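Local coordinates for protein transcriptional regulator, ROK family (Vibrio cholerae O1 biovar eltor, PDB 1Z05) that probably binds DNA and regulates transcription in carbohydrate metabolism, as a zinc-containing ROK-family protein, at residues 107-112 and 167-172; 121-126 and 404-409; 103-108 and 125-130; 171-176 and 410-415; 149-154 and 202-207. All coordinates share one frame; numbering follows the deposited sequence. Where two conformers were deposited one is given.

Contact 1 (107-112 and 167-172)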
# COMPACT_ATOMS: atom_id res chain seq x y z
N GLY A 107 -10.63 -29.16 17.81
CA GLY A 107 -11.85 -29.58 17.13
C GLY A 107 -12.12 -28.79 15.86
O GLY A 107 -12.81 -29.27 14.96
N TRP A 108 -11.57 -27.58 15.80
CA TRP A 108 -11.74 -26.72 14.63
C TRP A 108 -10.60 -26.91 13.66
O TRP A 108 -9.43 -26.99 14.06
CB TRP A 108 -11.77 -25.25 15.03
CG TRP A 108 -12.88 -24.85 15.93
CD1 TRP A 108 -12.79 -24.49 17.24
CD2 TRP A 108 -14.26 -24.72 15.57
NE1 TRP A 108 -14.02 -24.15 17.72
CE2 TRP A 108 -14.95 -24.28 16.72
CE3 TRP A 108 -14.99 -24.91 14.39
CZ2 TRP A 108 -16.33 -24.05 16.74
CZ3 TRP A 108 -16.37 -24.69 14.40
CH2 TRP A 108 -17.02 -24.27 15.57
N GLN A 109 -10.93 -26.93 12.38
CA GLN A 109 -9.98 -27.19 11.33
C GLN A 109 -10.26 -26.32 10.11
O GLN A 109 -11.29 -25.65 10.04
CB GLN A 109 -10.06 -28.67 10.92
CG GLN A 109 -9.81 -29.66 12.07
CD GLN A 109 -10.12 -31.08 11.68
OE1 GLN A 109 -10.95 -31.31 10.81
NE2 GLN A 109 -9.45 -32.04 12.31
N PHE A 110 -9.34 -26.33 9.15
CA PHE A 110 -9.57 -25.74 7.84
C PHE A 110 -8.74 -26.50 6.81
O PHE A 110 -7.77 -27.17 7.17
CB PHE A 110 -9.24 -24.23 7.83
CG PHE A 110 -7.79 -23.90 8.14
CD1 PHE A 110 -6.85 -23.85 7.12
CD2 PHE A 110 -7.39 -23.62 9.44
CE1 PHE A 110 -5.50 -23.54 7.38
CE2 PHE A 110 -6.06 -23.28 9.72
CZ PHE A 110 -5.11 -23.25 8.70
N LEU A 111 -9.13 -26.41 5.55
CA LEU A 111 -8.34 -26.91 4.44
C LEU A 111 -7.51 -25.79 3.85
O LEU A 111 -7.99 -24.66 3.71
CB LEU A 111 -9.24 -27.47 3.33
CG LEU A 111 -10.00 -28.78 3.49
CD1 LEU A 111 -10.54 -29.18 2.11
CD2 LEU A 111 -9.12 -29.87 4.05
N SER A 112 -6.26 -26.10 3.54
CA SER A 112 -5.40 -25.16 2.82
C SER A 112 -4.89 -25.91 1.62
O SER A 112 -4.41 -27.04 1.74
CB SER A 112 -4.25 -24.68 3.71
OG SER A 112 -3.50 -23.67 3.05
N ASP A 167 -12.99 -32.99 11.38
CA ASP A 167 -13.87 -32.63 12.48
C ASP A 167 -14.71 -31.43 12.01
O ASP A 167 -15.51 -31.57 11.08
CB ASP A 167 -13.05 -32.35 13.75
CG ASP A 167 -13.90 -32.36 15.03
OD1 ASP A 167 -15.15 -32.47 14.95
OD2 ASP A 167 -13.30 -32.27 16.12
N ARG A 168 -14.49 -30.27 12.62
CA ARG A 168 -15.23 -29.06 12.28
C ARG A 168 -14.42 -28.21 11.31
O ARG A 168 -13.62 -27.37 11.72
CB ARG A 168 -15.57 -28.27 13.55
CG ARG A 168 -16.22 -29.10 14.66
CD ARG A 168 -16.52 -28.26 15.91
NE ARG A 168 -15.31 -27.85 16.62
CZ ARG A 168 -15.26 -27.60 17.93
NH1 ARG A 168 -14.11 -27.23 18.49
NH2 ARG A 168 -16.34 -27.73 18.69
N VAL A 169 -14.61 -28.45 10.01
CA VAL A 169 -13.89 -27.72 8.97
C VAL A 169 -14.59 -26.39 8.72
O VAL A 169 -15.76 -26.36 8.33
CB VAL A 169 -13.82 -28.54 7.66
CG1 VAL A 169 -12.87 -27.86 6.65
CG2 VAL A 169 -13.37 -29.98 7.95
N THR A 170 -13.88 -25.29 8.95
CA THR A 170 -14.52 -23.98 8.96
C THR A 170 -14.45 -23.25 7.62
O THR A 170 -15.25 -22.35 7.36
CB THR A 170 -13.85 -23.07 9.97
OG1 THR A 170 -12.47 -22.93 9.61
CG2 THR A 170 -13.93 -23.66 11.37
N SER A 171 -13.48 -23.62 6.81
CA SER A 171 -13.10 -22.81 5.65
C SER A 171 -12.07 -23.53 4.78
O SER A 171 -11.48 -24.53 5.20
CB SER A 171 -12.50 -21.47 6.12
OG SER A 171 -11.43 -21.71 7.02
N ILE A 172 -11.85 -22.98 3.59
CA ILE A 172 -10.85 -23.46 2.65
C ILE A 172 -10.03 -22.28 2.16
O ILE A 172 -10.58 -21.25 1.75
CB ILE A 172 -11.51 -24.20 1.44
CG1 ILE A 172 -12.16 -25.51 1.91
CG2 ILE A 172 -10.47 -24.48 0.34
CD1 ILE A 172 -13.10 -26.17 0.91
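Trp108 and Arg168 face each other across two parallel strands, 108-112 and 168-172. In the conformer given, the guanidinium of Arg168 lies nearly flat on the indole, with planes 23° apart. Its CZ sits 3.7 Å from the centroid of the five-membered ring of Trp108, a cation-pi contact over the face. Arg168 CD lies over the six-membered ring of Trp108 in a CH-pi contact. The arginine chain bends at chi3 (-70°), which folds the group back over the ring. Trp108 NE1 donates to His81 O. This end is the looser one, where Trp108 and Arg168 are partly exposed and Asp167 is exposed. Arg168 N still donates to Gly107 O here at 3.0 Å.

Inward the packing tightens. Gln109 N donates to Arg168 O at 2.8 Å, and Thr170 N donates to Gln109 O at 2.8 Å. The register then slips by one residue in a beta bulge, and Leu111 N bonds to Ser171 O at 3.0 Å. Beyond it Leu111 and Ile172 run side by side, with Leu111 CB 3.8 Å from Ile172 CG1. Helix 144-161 covers this apolar face through Phe158 and Phe159. On the same face, Gln109 OE1 takes the Asp167 N proton at 2.7 Å, from above its amide plane. At the partly exposed end a cation-pi stack, in that arginine conformer, adds to the backbone bonds; farther in, the buried Gln109 amide and apolar contacts do so.

Contact 2 (121-126 and 404-409)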
# COMPACT_ATOMS: atom_id res chain seq x y z
N THR A 121 -1.94 -29.53 -4.01
CA THR A 121 -1.71 -29.94 -2.63
C THR A 121 -2.94 -29.62 -1.78
O THR A 121 -3.45 -28.51 -1.82
CB THR A 121 -0.43 -29.32 -2.04
OG1 THR A 121 0.71 -29.79 -2.77
CG2 THR A 121 -0.27 -29.71 -0.56
N ILE A 122 -3.42 -30.62 -1.04
CA ILE A 122 -4.52 -30.40 -0.12
C ILE A 122 -4.01 -30.79 1.26
O ILE A 122 -3.51 -31.89 1.45
CB ILE A 122 -5.80 -31.21 -0.49
CG1 ILE A 122 -6.27 -30.85 -1.91
CG2 ILE A 122 -6.92 -30.93 0.52
CD1 ILE A 122 -7.37 -31.77 -2.49
N ALA A 123 -4.11 -29.86 2.21
CA ALA A 123 -3.68 -30.13 3.57
C ALA A 123 -4.82 -29.80 4.52
O ALA A 123 -5.55 -28.84 4.32
CB ALA A 123 -2.44 -29.33 3.93
N LEU A 124 -4.98 -30.63 5.54
CA LEU A 124 -5.90 -30.33 6.63
C LEU A 124 -5.08 -29.74 7.77
O LEU A 124 -4.07 -30.32 8.19
CB LEU A 124 -6.62 -31.61 7.08
CG LEU A 124 -7.56 -31.54 8.30
CD1 LEU A 124 -8.82 -30.75 7.99
CD2 LEU A 124 -7.89 -32.95 8.77
N HIS A 125 -5.51 -28.57 8.25
CA HIS A 125 -4.84 -27.87 9.36
C HIS A 125 -5.77 -27.76 10.55
O HIS A 125 -6.99 -27.70 10.39
CB HIS A 125 -4.52 -26.42 8.96
CG HIS A 125 -3.38 -26.24 8.00
ND1 HIS A 125 -3.42 -26.68 6.70
CD2 HIS A 125 -2.20 -25.59 8.14
CE1 HIS A 125 -2.30 -26.35 6.09
NE2 HIS A 125 -1.54 -25.70 6.94
N GLU A 126 -5.20 -27.74 11.76
CA GLU A 126 -5.97 -27.30 12.93
C GLU A 126 -6.03 -25.78 12.89
O GLU A 126 -5.12 -25.13 12.36
CB GLU A 126 -5.40 -27.83 14.26
CG GLU A 126 -3.94 -27.46 14.57
CD GLU A 126 -3.78 -26.15 15.36
OE1 GLU A 126 -4.67 -25.78 16.16
OE2 GLU A 126 -2.72 -25.51 15.18
N GLN A 404 6.80 -25.55 2.84
CA GLN A 404 5.49 -25.62 3.48
C GLN A 404 4.52 -24.85 2.60
O GLN A 404 4.24 -23.66 2.81
CB GLN A 404 5.52 -25.06 4.91
CG GLN A 404 6.52 -25.73 5.85
CD GLN A 404 7.91 -25.12 5.76
OE1 GLN A 404 8.23 -24.43 4.80
NE2 GLN A 404 8.74 -25.38 6.76
N ALA A 405 4.03 -25.55 1.58
CA ALA A 405 3.27 -24.94 0.51
C ALA A 405 1.89 -24.42 0.94
O ALA A 405 1.32 -23.56 0.27
CB ALA A 405 3.14 -25.91 -0.65
N THR A 406 1.36 -24.95 2.04
CA THR A 406 0.01 -24.56 2.47
C THR A 406 -0.04 -23.60 3.67
O THR A 406 -1.13 -23.17 4.06
CB THR A 406 -0.92 -25.78 2.71
OG1 THR A 406 -0.42 -26.59 3.78
CG2 THR A 406 -1.05 -26.63 1.43
N MET A 407 1.12 -23.25 4.23
CA MET A 407 1.18 -22.22 5.27
C MET A 407 0.69 -20.85 4.83
O MET A 407 0.10 -20.13 5.64
CB MET A 407 2.58 -22.10 5.91
CG MET A 407 2.89 -23.17 6.95
SD MET A 407 1.55 -23.58 8.11
CE MET A 407 1.45 -22.11 9.12
N PRO A 408 0.95 -20.44 3.56
CA PRO A 408 0.32 -19.23 3.05
C PRO A 408 -1.21 -19.25 3.18
O PRO A 408 -1.79 -18.25 3.57
CB PRO A 408 0.74 -19.20 1.57
CG PRO A 408 2.05 -19.90 1.56
CD PRO A 408 1.90 -21.01 2.57
N GLY A 409 -1.86 -20.38 2.88
CA GLY A 409 -3.30 -20.47 3.04
C GLY A 409 -3.72 -20.38 4.50
O GLY A 409 -4.75 -19.78 4.83
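Thr406 meets strand 121-126 with both branches of its side chain. Its OG1 stands between the backbone N and the carbonyl carbon (chi1 64°). That rotation turns CG2 toward Thr121 and OG1 toward Ala123 and His125. The methyl groups of the two threonines, Thr121 CG2 and Thr406 CG2, touch at 3.7 Å. In Thr121 the methyl is anti to the backbone N, and the two side chains approach at a slant. Ala123 CB fills the middle and lies 3.4 Å from Thr406 OG1.

His125 comes from the same side of the strand as Thr121 and Ala123. The Thr406 hydroxyl lies at its ring edge, close to the ring plane. Met407 SD also approaches that edge, 4.9 Å from the centroid of the His125 ring. The methionine chain starts away from the strand, but bends at chi2 (-42°) and chi3 (-70°) bring the sulfur back. Phe110 stacks with the His125 ring.

Thr406 O accepts a hydrogen bond from Ser112 OG, which ties the turn before helix 407-418 to the adjacent strand 108-116. The chemistry is mixed: a hydroxyl and a thioether sulfur are both placed near the plane of the buried imidazole, at its edge, while methyl contacts fill the rest.

Contact 3 (103-108 and 125-130)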
# COMPACT_ATOMS: atom_id res chain seq x y z
N THR A 103 -8.83 -19.02 23.42
CA THR A 103 -9.35 -19.58 22.18
C THR A 103 -9.52 -21.10 22.36
O THR A 103 -8.71 -21.76 23.03
CB THR A 103 -8.45 -19.29 20.97
OG1 THR A 103 -7.11 -19.66 21.28
CG2 THR A 103 -8.48 -17.81 20.65
N ASN A 104 -10.59 -21.62 21.77
CA ASN A 104 -10.93 -23.02 21.85
C ASN A 104 -10.69 -23.67 20.48
O ASN A 104 -11.64 -24.02 19.78
CB ASN A 104 -12.40 -23.16 22.28
CG ASN A 104 -12.80 -24.59 22.57
OD1 ASN A 104 -11.96 -25.46 22.83
ND2 ASN A 104 -14.10 -24.85 22.53
N ASN A 105 -9.42 -23.81 20.11
CA ASN A 105 -9.02 -24.29 18.78
C ASN A 105 -9.26 -25.77 18.52
O ASN A 105 -9.44 -26.18 17.38
CB ASN A 105 -7.55 -23.97 18.50
CG ASN A 105 -7.32 -22.52 18.08
OD1 ASN A 105 -8.26 -21.77 17.84
ND2 ASN A 105 -6.05 -22.12 17.99
N LEU A 106 -9.22 -26.57 19.59
CA LEU A 106 -9.28 -28.02 19.46
C LEU A 106 -10.65 -28.46 18.94
O LEU A 106 -11.68 -28.15 19.54
CB LEU A 106 -8.94 -28.70 20.79
CG LEU A 106 -8.47 -30.16 20.73
CD1 LEU A 106 -7.15 -30.30 19.95
CD2 LEU A 106 -8.31 -30.74 22.14
N GLY A 107 -10.63 -29.16 17.81
CA GLY A 107 -11.85 -29.58 17.13
C GLY A 107 -12.12 -28.79 15.86
O GLY A 107 -12.81 -29.27 14.96
N TRP A 108 -11.57 -27.58 15.80
CA TRP A 108 -11.74 -26.72 14.63
C TRP A 108 -10.60 -26.91 13.66
O TRP A 108 -9.43 -26.99 14.06
CB TRP A 108 -11.77 -25.25 15.03
CG TRP A 108 -12.88 -24.85 15.93
CD1 TRP A 108 -12.79 -24.49 17.24
CD2 TRP A 108 -14.26 -24.72 15.57
NE1 TRP A 108 -14.02 -24.15 17.72
CE2 TRP A 108 -14.95 -24.28 16.72
CE3 TRP A 108 -14.99 -24.91 14.39
CZ2 TRP A 108 -16.33 -24.05 16.74
CZ3 TRP A 108 -16.37 -24.69 14.40
CH2 TRP A 108 -17.02 -24.27 15.57
N HIS A 125 -5.51 -28.57 8.25
CA HIS A 125 -4.84 -27.87 9.36
C HIS A 125 -5.77 -27.76 10.55
O HIS A 125 -6.99 -27.70 10.39
CB HIS A 125 -4.52 -26.42 8.96
CG HIS A 125 -3.38 -26.24 8.00
ND1 HIS A 125 -3.42 -26.68 6.70
CD2 HIS A 125 -2.20 -25.59 8.14
CE1 HIS A 125 -2.30 -26.35 6.09
NE2 HIS A 125 -1.54 -25.70 6.94
N GLU A 126 -5.20 -27.74 11.76
CA GLU A 126 -5.97 -27.30 12.93
C GLU A 126 -6.03 -25.78 12.89
O GLU A 126 -5.12 -25.13 12.36
CB GLU A 126 -5.40 -27.83 14.26
CG GLU A 126 -3.94 -27.46 14.57
CD GLU A 126 -3.78 -26.15 15.36
OE1 GLU A 126 -4.67 -25.78 16.16
OE2 GLU A 126 -2.72 -25.51 15.18
N LEU A 127 -7.10 -25.22 13.45
CA LEU A 127 -7.38 -23.79 13.37
C LEU A 127 -6.21 -22.86 13.75
O LEU A 127 -6.05 -21.79 13.15
CB LEU A 127 -8.63 -23.44 14.20
CG LEU A 127 -9.36 -22.15 13.80
CD1 LEU A 127 -9.91 -22.22 12.37
CD2 LEU A 127 -10.45 -21.81 14.81
N GLY A 128 -5.40 -23.27 14.73
CA GLY A 128 -4.18 -22.56 15.11
C GLY A 128 -3.09 -22.53 14.03
O GLY A 128 -2.12 -21.77 14.16
N GLY A 129 -3.22 -23.36 13.00
CA GLY A 129 -2.33 -23.30 11.83
C GLY A 129 -1.52 -24.55 11.51
O GLY A 129 -0.99 -24.67 10.41
N GLU A 130 -1.41 -25.48 12.47
CA GLU A 130 -0.58 -26.67 12.30
C GLU A 130 -1.17 -27.69 11.31
O GLU A 130 -2.38 -27.92 11.30
CB GLU A 130 -0.33 -27.34 13.66
CG GLU A 130 0.88 -28.29 13.67
CD GLU A 130 1.72 -28.18 14.93
OE1 GLU A 130 1.43 -27.33 15.80
OE2 GLU A 130 2.70 -28.96 15.05
O HOH W 1 -3.66 -24.57 18.45
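Leu127 packs beside Trp108 where the turn 126-129 meets the loop before strand 108-116. The two side chains run the same way, and Leu127 CD2 lies 3.7 Å from Trp108 CB. Beside this, Leu127 N donates to Trp108 O at 3.0 Å, from above the carbonyl plane. Asn105 crosses Leu127 at about a right angle, with its OD1 3.7 Å from Leu127 CD2. Its ND2 reaches over Gly128, 3.5 Å from CA of that glycine.

The next shell holds both turns in shape. A type II turn runs from Asn105 to Trp108, closed by Trp108 N on Asn105 O. The other is a type I turn from Glu126 to Gly129, closed by Gly129 N on Glu126 O at 2.7 Å. In the conformer given, Glu126 folds back over it, with chi1 58° and a second bend at chi2. Its OE2 then takes the proton of Glu130 N at 3.0 Å. Its OE1 receives a weak bond from Gly128 N and a water at 2.8 Å, which links it weakly to Asn105 ND2.

Farther out, Tyr45 of helix 35-51 touches both Asn105 and Leu127. The chemistry suggests that a backbone bond closes the hairpin turn and the carboxylate adds to it, while Leu127 fastens the turn to the loop.

Contact 4 (171-176 and 410-415)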
# COMPACT_ATOMS: atom_id res chain seq x y z
N SER A 171 -13.48 -23.62 6.81
CA SER A 171 -13.10 -22.81 5.65
C SER A 171 -12.07 -23.53 4.78
O SER A 171 -11.48 -24.53 5.20
CB SER A 171 -12.50 -21.47 6.12
OG SER A 171 -11.43 -21.71 7.02
N ILE A 172 -11.85 -22.98 3.59
CA ILE A 172 -10.85 -23.46 2.65
C ILE A 172 -10.03 -22.28 2.16
O ILE A 172 -10.58 -21.25 1.75
CB ILE A 172 -11.51 -24.20 1.44
CG1 ILE A 172 -12.16 -25.51 1.91
CG2 ILE A 172 -10.47 -24.48 0.34
CD1 ILE A 172 -13.10 -26.17 0.91
N ALA A 173 -8.71 -22.41 2.23
CA ALA A 173 -7.80 -21.45 1.64
C ALA A 173 -7.09 -22.09 0.45
O ALA A 173 -6.75 -23.27 0.49
CB ALA A 173 -6.80 -20.95 2.69
N ILE A 174 -6.92 -21.33 -0.62
CA ILE A 174 -6.18 -21.80 -1.79
C ILE A 174 -5.25 -20.70 -2.30
O ILE A 174 -5.67 -19.55 -2.48
CB ILE A 174 -7.11 -22.41 -2.90
CG1 ILE A 174 -6.30 -22.93 -4.10
CG2 ILE A 174 -8.23 -21.45 -3.33
CD1 ILE A 174 -7.00 -24.09 -4.85
N THR A 175 -3.98 -21.06 -2.49
CA THR A 175 -2.98 -20.11 -2.98
C THR A 175 -2.39 -20.68 -4.25
O THR A 175 -2.40 -21.89 -4.47
CB THR A 175 -1.87 -19.85 -1.92
OG1 THR A 175 -1.29 -21.09 -1.51
CG2 THR A 175 -2.47 -19.15 -0.69
N LEU A 176 -1.91 -19.78 -5.12
CA LEU A 176 -1.44 -20.16 -6.44
C LEU A 176 -0.67 -19.00 -7.05
O LEU A 176 -0.91 -17.85 -6.70
CB LEU A 176 -2.64 -20.53 -7.35
CG LEU A 176 -3.72 -19.46 -7.61
CD1 LEU A 176 -4.35 -19.68 -8.96
CD2 LEU A 176 -4.79 -19.48 -6.53
N ALA A 410 -2.90 -20.96 5.38
CA ALA A 410 -3.12 -20.88 6.82
C ALA A 410 -3.15 -19.43 7.31
O ALA A 410 -3.99 -19.08 8.15
CB ALA A 410 -2.05 -21.70 7.58
N ALA A 411 -2.27 -18.60 6.77
CA ALA A 411 -2.20 -17.17 7.07
C ALA A 411 -3.47 -16.42 6.69
O ALA A 411 -3.93 -15.55 7.42
CB ALA A 411 -1.00 -16.55 6.39
N LEU A 412 -4.04 -16.77 5.54
CA LEU A 412 -5.30 -16.18 5.08
C LEU A 412 -6.43 -16.45 6.08
O LEU A 412 -7.25 -15.58 6.33
CB LEU A 412 -5.71 -16.75 3.71
CG LEU A 412 -4.84 -16.48 2.49
CD1 LEU A 412 -5.47 -17.11 1.26
CD2 LEU A 412 -4.65 -14.98 2.27
N ILE A 413 -6.46 -17.67 6.59
CA ILE A 413 -7.48 -18.11 7.56
C ILE A 413 -7.27 -17.40 8.90
O ILE A 413 -8.21 -16.86 9.48
CB ILE A 413 -7.47 -19.66 7.74
CG1 ILE A 413 -7.84 -20.37 6.43
CG2 ILE A 413 -8.41 -20.12 8.89
CD1 ILE A 413 -9.04 -19.79 5.69
N LYS A 414 -6.03 -17.39 9.39
CA LYS A 414 -5.74 -16.67 10.63
C LYS A 414 -6.16 -15.19 10.53
O LYS A 414 -6.83 -14.69 11.43
CB LYS A 414 -4.28 -16.85 11.07
CG LYS A 414 -3.87 -15.94 12.22
CD LYS A 414 -3.11 -16.68 13.29
CE LYS A 414 -4.07 -17.16 14.38
NZ LYS A 414 -3.48 -18.21 15.26
N GLN A 415 -5.80 -14.52 9.43
CA GLN A 415 -6.15 -13.11 9.26
C GLN A 415 -7.66 -12.89 9.10
O GLN A 415 -8.18 -11.85 9.54
CB GLN A 415 -5.36 -12.47 8.11
CG GLN A 415 -5.41 -10.93 8.07
CD GLN A 415 -4.99 -10.27 9.38
OE1 GLN A 415 -5.74 -9.47 9.95
NE2 GLN A 415 -3.80 -10.60 9.87
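Ile413 reaches from helix 410-415 to strand 171-176 and meets Ser171 and Ala173. Its CB holds two branches. CG2, anti to the backbone N, passes 3.9 Å from Ser171 OG. CG1 takes the position anti to the carbonyl carbon (chi1 -63°) and lies 3.9 Å from Ala173 CB. A second bend at chi2 (-45°) then carries CD1 in between Ser171 and Ala173. There CD1 touches Ser171 OG at 3.3 Å and Ala173 CB at 3.9 Å. The Ser171 hydroxyl is not left to this methyl alone, because it is also hydrogen-bonded with Thr170 OG1. Phe110 and Phe213, from the strands on either side of 168-176, also touch Ile413.

The segment axes approach to 7.9 Å at an angle of 134°. Helix 407-418 therefore lies across one face of the mixed five-stranded sheet, in the alpha/beta arrangement of the ASKHA fold to which ROK proteins belong. Ser171, Ala173 and Thr175 point to the helix. Ile172 and Ile174 point to the other face.

Leu412 takes the next place along the strand. Its chain is extended beyond CG, and CD1 alone makes the close contacts. It lies 4.3 Å from Ala173 CB and 4.1 Å from Thr175 CG2, and the leucine and threonine side chains meet at a slant. Ala215 of strand 212-216 also touches Leu412. Lys414, which does not touch the strand, makes a salt bridge with Asp49.

Contact 5 (149-154 and 202-207)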
# COMPACT_ATOMS: atom_id res chain seq x y z
N ALA A 149 -12.88 -28.92 -12.82
CA ALA A 149 -13.56 -30.20 -12.63
C ALA A 149 -12.73 -31.17 -11.79
O ALA A 149 -13.25 -31.83 -10.90
CB ALA A 149 -13.94 -30.82 -13.97
N ARG A 150 -11.43 -31.24 -12.07
CA ARG A 150 -10.49 -32.10 -11.36
C ARG A 150 -10.32 -31.69 -9.90
O ARG A 150 -10.29 -32.54 -9.01
CB ARG A 150 -9.13 -32.11 -12.08
CG ARG A 150 -8.05 -32.97 -11.39
CD ARG A 150 -8.40 -34.46 -11.39
NE ARG A 150 -7.40 -35.24 -10.67
CZ ARG A 150 -6.27 -35.70 -11.21
NH1 ARG A 150 -5.99 -35.45 -12.48
NH2 ARG A 150 -5.41 -36.38 -10.47
N LEU A 151 -10.19 -30.38 -9.68
CA LEU A 151 -9.99 -29.84 -8.34
C LEU A 151 -11.18 -30.10 -7.41
O LEU A 151 -11.00 -30.44 -6.24
CB LEU A 151 -9.65 -28.34 -8.43
CG LEU A 151 -9.38 -27.52 -7.18
CD1 LEU A 151 -8.32 -26.45 -7.50
CD2 LEU A 151 -10.67 -26.89 -6.67
N LEU A 152 -12.40 -29.96 -7.93
CA LEU A 152 -13.61 -30.21 -7.15
C LEU A 152 -13.74 -31.71 -6.85
O LEU A 152 -14.10 -32.10 -5.74
CB LEU A 152 -14.86 -29.66 -7.87
CG LEU A 152 -14.88 -28.14 -8.12
CD1 LEU A 152 -16.04 -27.71 -9.01
CD2 LEU A 152 -14.86 -27.33 -6.82
N PHE A 153 -13.42 -32.55 -7.84
CA PHE A 153 -13.40 -34.00 -7.65
C PHE A 153 -12.40 -34.39 -6.55
O PHE A 153 -12.68 -35.28 -5.74
CB PHE A 153 -13.02 -34.70 -8.96
CG PHE A 153 -14.20 -34.99 -9.87
CD1 PHE A 153 -15.34 -34.19 -9.87
CD2 PHE A 153 -14.14 -36.06 -10.77
CE1 PHE A 153 -16.41 -34.45 -10.73
CE2 PHE A 153 -15.20 -36.34 -11.63
CZ PHE A 153 -16.34 -35.54 -11.62
N GLU A 154 -11.26 -33.70 -6.51
CA GLU A 154 -10.23 -33.99 -5.51
C GLU A 154 -10.59 -33.54 -4.10
O GLU A 154 -10.20 -34.18 -3.12
CB GLU A 154 -8.88 -33.42 -5.92
CG GLU A 154 -8.26 -34.11 -7.14
CD GLU A 154 -7.92 -35.59 -6.92
OE1 GLU A 154 -7.94 -36.06 -5.76
OE2 GLU A 154 -7.61 -36.28 -7.92
N PRO A 202 -15.90 -18.72 -5.76
CA PRO A 202 -17.33 -19.02 -5.91
C PRO A 202 -17.64 -20.49 -6.26
O PRO A 202 -18.62 -21.05 -5.76
CB PRO A 202 -17.77 -18.09 -7.06
CG PRO A 202 -16.79 -16.96 -7.00
CD PRO A 202 -15.48 -17.57 -6.59
N GLU A 203 -16.81 -21.10 -7.11
CA GLU A 203 -17.01 -22.49 -7.52
C GLU A 203 -16.77 -23.48 -6.38
O GLU A 203 -17.51 -24.45 -6.23
CB GLU A 203 -16.14 -22.85 -8.74
CG GLU A 203 -16.58 -22.18 -10.04
CD GLU A 203 -17.86 -22.76 -10.64
OE1 GLU A 203 -18.25 -23.90 -10.27
OE2 GLU A 203 -18.48 -22.07 -11.49
N ILE A 204 -15.73 -23.24 -5.59
CA ILE A 204 -15.45 -24.09 -4.42
C ILE A 204 -16.53 -23.88 -3.35
O ILE A 204 -16.97 -24.84 -2.70
CB ILE A 204 -14.03 -23.85 -3.86
CG1 ILE A 204 -12.97 -24.35 -4.86
CG2 ILE A 204 -13.85 -24.56 -2.50
CD1 ILE A 204 -11.51 -23.92 -4.49
N TYR A 205 -16.95 -22.63 -3.16
CA TYR A 205 -18.03 -22.33 -2.23
C TYR A 205 -19.33 -23.02 -2.63
O TYR A 205 -20.05 -23.55 -1.77
CB TYR A 205 -18.24 -20.81 -2.09
CG TYR A 205 -19.54 -20.44 -1.42
CD1 TYR A 205 -19.74 -20.64 -0.05
CD2 TYR A 205 -20.59 -19.89 -2.16
CE1 TYR A 205 -20.94 -20.30 0.56
CE2 TYR A 205 -21.79 -19.55 -1.56
CZ TYR A 205 -21.96 -19.75 -0.20
OH TYR A 205 -23.16 -19.41 0.39
N LYS A 206 -19.64 -23.04 -3.93
CA LYS A 206 -20.82 -23.75 -4.42
C LYS A 206 -20.74 -25.26 -4.16
O LYS A 206 -21.74 -25.90 -3.84
CB LYS A 206 -21.05 -23.46 -5.91
CG LYS A 206 -22.28 -24.14 -6.48
CD LYS A 206 -22.30 -24.10 -8.00
CE LYS A 206 -23.59 -24.72 -8.53
NZ LYS A 206 -23.73 -24.52 -10.00
N ALA A 207 -19.54 -25.82 -4.29
CA ALA A 207 -19.35 -27.26 -4.13
C ALA A 207 -19.23 -27.73 -2.68
O ALA A 207 -19.33 -28.94 -2.42
CB ALA A 207 -18.12 -27.70 -4.93
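Leu152 and Leu151 of helix 149-154 meet Ile204 of helix 202-207, and Leu152 also meets Ala207. Leu151 and Ile204 cross at about a right angle, with Leu151 CD2 3.8 Å from Ile204 CD1. The leucine CG is anti to the backbone N (chi1 -179°), which directs the branch toward the other helix. Its CD2 also packs on Ile204 CG1.

Leu152 works differently. Its CB does not point straight across, but CG lies beside the backbone N and the chain is extended (chi2 172°). This brings CD2 to the second helix. There the one methyl serves three neighbours: Ala207 CB at 3.8 Å, Ile204 CG1 at 4.0 Å and Glu203 O at 4.0 Å. Ala207 is small and points to the first helix, so its CB meets the leucine methyl directly.

No hydrogen bond joins the two segments, and the contact is apolar. Arg150 points elsewhere: its NE donates to Glu154 OE2 at 2.9 Å, nearly in the guanidinium plane, as a salt bridge along one helix. Arg150 NH1 forms another with Glu141.

The segment axes stay 10.8 Å apart at closest and cross at -37°. The leucine and isoleucine side chains span the gap. Ile204 reaches on to Ile172, and Leu151 to Ile174, both in strand 168-176. Two helices side by side on one face of a mixed sheet are typical of an alpha/beta domain of the ASKHA fold.

How the contacts relate
Contacts 1 to 4 lie close together, with centres 8 to 13 Å apart, around one mixed sheet. Contact 1 pairs its strands 108-116 and 168-176. Contacts 2 and 4 share helix 407-418, which covers one face, and their centres are about 8 Å apart. Contact 5 joins helices 144-161 and 200-208 on the other face, about 16 Å from the centres of contacts 1 and 4. Contact 3 shares Gly107 and Trp108 with contact 1, and His125 and Glu126 with contact 2. Along the chain, helix 407-418 comes long after the five strands. A late helix and two earlier ones thus sandwich the sheet into one domain.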